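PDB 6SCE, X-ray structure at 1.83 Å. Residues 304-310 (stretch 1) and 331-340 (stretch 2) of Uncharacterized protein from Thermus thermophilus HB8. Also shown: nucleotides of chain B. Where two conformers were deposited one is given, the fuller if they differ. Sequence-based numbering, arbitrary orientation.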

# COMPACT_ATOMS: atom_id res chain seq x y z
N PRO A 304 -1.07 3.18 -9.18
CA PRO A 304 -1.69 2.60 -10.36
C PRO A 304 -2.78 3.46 -10.96
O PRO A 304 -2.93 3.54 -12.19
CB PRO A 304 -2.26 1.27 -9.84
CG PRO A 304 -1.35 0.90 -8.70
CD PRO A 304 -1.02 2.23 -8.06
N LEU A 305 -3.56 4.11 -10.11
CA LEU A 305 -4.58 5.01 -10.58
C LEU A 305 -3.97 6.21 -11.29
O LEU A 305 -4.47 6.68 -12.31
CB LEU A 305 -5.42 5.50 -9.41
CG LEU A 305 -6.67 6.32 -9.76
CD1 LEU A 305 -7.55 5.75 -10.84
CD2 LEU A 305 -7.47 6.46 -8.47
N TYR A 306 -2.88 6.71 -10.74
CA TYR A 306 -2.18 7.83 -11.36
C TYR A 306 -1.58 7.42 -12.72
O TYR A 306 -1.66 8.17 -13.68
CB TYR A 306 -1.10 8.32 -10.44
CG TYR A 306 -0.46 9.61 -10.89
CD1 TYR A 306 -1.24 10.72 -11.15
CD2 TYR A 306 0.90 9.72 -11.03
CE1 TYR A 306 -0.68 11.92 -11.56
CE2 TYR A 306 1.48 10.92 -11.43
CZ TYR A 306 0.68 12.01 -11.70
OH TYR A 306 1.22 13.21 -12.10
N ALA A 307 -0.98 6.23 -12.79
CA ALA A 307 -0.47 5.72 -14.05
C ALA A 307 -1.57 5.62 -15.06
O ALA A 307 -1.39 5.99 -16.22
CB ALA A 307 0.20 4.37 -13.85
N ALA A 308 -2.73 5.13 -14.63
CA ALA A 308 -3.87 5.00 -15.52
C ALA A 308 -4.33 6.35 -16.07
O ALA A 308 -4.72 6.46 -17.24
CB ALA A 308 -5.02 4.30 -14.82
N TYR A 309 -4.32 7.36 -15.21
CA TYR A 309 -4.61 8.73 -15.63
C TYR A 309 -3.59 9.21 -16.69
O TYR A 309 -3.98 9.77 -17.71
CB TYR A 309 -4.61 9.65 -14.41
CG TYR A 309 -4.51 11.10 -14.78
CD1 TYR A 309 -5.58 11.74 -15.36
CD2 TYR A 309 -3.32 11.80 -14.62
CE1 TYR A 309 -5.49 13.06 -15.75
CE2 TYR A 309 -3.22 13.13 -14.98
CZ TYR A 309 -4.31 13.75 -15.55
OH TYR A 309 -4.24 15.06 -15.94
N LEU A 310 -2.30 8.99 -16.45
CA LEU A 310 -1.28 9.44 -17.40
C LEU A 310 -1.43 8.74 -18.74
O LEU A 310 -1.33 9.36 -19.80
CB LEU A 310 0.12 9.23 -16.85
CG LEU A 310 0.49 10.02 -15.60
CD1 LEU A 310 1.88 9.64 -15.16
CD2 LEU A 310 0.35 11.51 -15.85
N TRP A 331 -10.61 12.02 -2.25
CA TRP A 331 -9.36 12.63 -2.75
C TRP A 331 -9.14 12.34 -4.22
O TRP A 331 -8.64 13.17 -4.95
CB TRP A 331 -8.16 12.16 -1.93
CG TRP A 331 -8.33 12.49 -0.49
CD1 TRP A 331 -8.92 13.61 0.01
CD2 TRP A 331 -7.95 11.70 0.63
NE1 TRP A 331 -8.92 13.57 1.37
CE2 TRP A 331 -8.33 12.41 1.78
CE3 TRP A 331 -7.32 10.47 0.78
CZ2 TRP A 331 -8.10 11.93 3.06
CZ3 TRP A 331 -7.09 9.99 2.07
CH2 TRP A 331 -7.48 10.72 3.18
N ALA A 332 -9.53 11.13 -4.65
CA ALA A 332 -9.41 10.78 -6.07
C ALA A 332 -10.36 11.65 -6.89
O ALA A 332 -9.98 12.17 -7.95
CB ALA A 332 -9.72 9.31 -6.30
N GLU A 333 -11.60 11.77 -6.42
CA GLU A 333 -12.57 12.64 -7.09
C GLU A 333 -12.03 14.07 -7.21
O GLU A 333 -12.11 14.67 -8.28
CB GLU A 333 -13.91 12.60 -6.34
CG GLU A 333 -14.99 13.42 -7.00
CD GLU A 333 -16.30 13.42 -6.20
OE1 GLU A 333 -16.24 13.42 -4.96
OE2 GLU A 333 -17.36 13.48 -6.83
N ALA A 334 -11.45 14.60 -6.13
CA ALA A 334 -10.96 15.98 -6.13
C ALA A 334 -9.80 16.11 -7.13
O ALA A 334 -9.69 17.09 -7.88
CB ALA A 334 -10.52 16.38 -4.75
N PHE A 335 -8.94 15.09 -7.16
CA PHE A 335 -7.83 15.09 -8.08
C PHE A 335 -8.28 15.15 -9.52
O PHE A 335 -7.77 15.98 -10.32
CB PHE A 335 -6.93 13.88 -7.88
CG PHE A 335 -5.92 13.73 -8.97
CD1 PHE A 335 -4.82 14.56 -9.01
CD2 PHE A 335 -6.12 12.81 -9.99
CE1 PHE A 335 -3.90 14.46 -10.04
CE2 PHE A 335 -5.20 12.71 -11.02
CZ PHE A 335 -4.08 13.53 -11.04
N PHE A 336 -9.22 14.28 -9.88
CA PHE A 336 -9.69 14.21 -11.25
C PHE A 336 -10.48 15.46 -11.63
O PHE A 336 -10.29 16.01 -12.70
CB PHE A 336 -10.47 12.93 -11.52
CG PHE A 336 -9.59 11.70 -11.70
CD1 PHE A 336 -8.88 11.50 -12.87
CD2 PHE A 336 -9.49 10.76 -10.71
CE1 PHE A 336 -8.10 10.38 -13.05
CE2 PHE A 336 -8.70 9.64 -10.87
CZ PHE A 336 -7.99 9.46 -12.03
N ARG A 337 -11.32 15.96 -10.72
CA ARG A 337 -12.02 17.23 -10.99
C ARG A 337 -11.05 18.38 -11.21
O ARG A 337 -11.28 19.22 -12.08
CB ARG A 337 -12.96 17.59 -9.86
CG ARG A 337 -14.25 16.79 -9.82
CD ARG A 337 -15.08 17.29 -8.64
NE ARG A 337 -16.24 16.46 -8.32
CZ ARG A 337 -17.44 16.58 -8.88
NH1 ARG A 337 -17.66 17.50 -9.82
NH2 ARG A 337 -18.43 15.79 -8.49
N GLY A 338 -9.97 18.41 -10.43
CA GLY A 338 -8.94 19.45 -10.57
C GLY A 338 -8.24 19.42 -11.91
O GLY A 338 -7.72 20.43 -12.37
N LYS A 339 -8.22 18.25 -12.55
CA LYS A 339 -7.62 18.07 -13.87
C LYS A 339 -8.64 18.21 -15.00
O LYS A 339 -8.34 17.85 -16.14
CB LYS A 339 -6.94 16.69 -13.96
CG LYS A 339 -5.77 16.51 -13.03
CD LYS A 339 -4.69 17.56 -13.30
CE LYS A 339 -3.34 17.19 -12.72
NZ LYS A 339 -2.32 18.22 -13.08
N GLY A 340 -9.83 18.72 -14.68
CA GLY A 340 -10.87 18.97 -15.67
C GLY A 340 -11.60 17.73 -16.14
O GLY A 340 -12.24 17.75 -17.19
P A B 4 -4.01 -2.34 -3.63
OP1 A B 4 -2.94 -2.66 -2.64
OP2 A B 4 -4.37 -0.89 -3.87
O5' A B 4 -3.64 -3.04 -5.02
C5' A B 4 -2.61 -2.44 -5.82
C4' A B 4 -1.97 -3.53 -6.65
O4' A B 4 -1.17 -2.92 -7.71
C3' A B 4 -1.03 -4.42 -5.86
O3' A B 4 -0.98 -5.78 -6.29
C2' A B 4 0.32 -3.76 -6.15
O2' A B 4 1.41 -4.61 -5.89
C1' A B 4 0.13 -3.45 -7.62
N9 A B 4 1.09 -2.50 -8.18
C8 A B 4 1.82 -2.72 -9.32
N7 A B 4 2.65 -1.74 -9.58
C5 A B 4 2.50 -0.85 -8.53
C6 A B 4 3.11 0.39 -8.22
N6 A B 4 4.07 0.95 -8.95
N1 A B 4 2.72 1.01 -7.08
C2 A B 4 1.78 0.43 -6.32
N3 A B 4 1.11 -0.72 -6.52
C4 A B 4 1.52 -1.31 -7.65
O HOH W 1 -6.46 16.03 -17.44

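Helices that lie too far apart for their backbones to touch can still be joined by large side chains, and this pair from a Thermus thermophilus protein is a compact example. At the centre of the contact stands Tyr309, whose ring is approached by two phenylalanines of the other helix. Phe335 turns its edge toward the face of Tyr309, with centroids 5.3 Å apart, planes at 83°, and Phe335 CZ 4.0 Å from Tyr309 CD2. Such an arrangement sets the slightly positive hydrogens of one ring rim against the electron-rich face of the next. Phe336 meets the same tyrosine obliquely, Phe336 CE1 coming within 3.7 Å of Tyr309 CD1; here the gain is close apolar packing rather than a defined ring geometry.

One turn back, the apolar patch continues. Leu305, directed toward the other helix, places CD1 3.9 Å from Phe336 CZ, at the edge of that ring, while its CD2 lies 4.2 Å from Ala332 CB. Tyr306 starts out sideways, but the end of its side chain comes nearer, bringing CE1 to 3.8 Å from CZ of Phe335. Phe335 thus touches both tyrosines through its tip, and Phe336 touches both Leu305 and Tyr309.

The backbone sets the distance these side chains span. The two helices run nearly parallel, their N-to-C directions 20° apart, and their axes approach no closer than 12.4 Å. Leu305 CA lies 8.8 Å from Ala332 CA, and Tyr309 CA lies 8.7 Å from Phe336 CA; both steps span four residues, so the register holds over about one helical turn. Each helix satisfies its own backbone, as in the bonds from Tyr309 N to Leu305 O (3.0 Å) and from Phe336 N to Ala332 O (3.0 Å). No direct hydrogen bond crosses between the stretches.

Polarity enters where the second helix gives way to a turn. The aliphatic part of Lys339 packs against the end of Tyr309, with Lys339 CG 3.6 Å from Tyr309 OH, while its NZ finds a hydrogen bond elsewhere in the structure. A water then bridges the stretches: it lies 2.8 Å from Tyr309 OH and donates to Lys339 O at 2.9 Å. The same tyrosine therefore serves the apolar centre with its ring and the polar edge with its hydroxyl. Away from the contact, Arg337 NH2 forms a salt bridge with Glu333 OE2 at 3.0 Å, linking successive turns of its own helix.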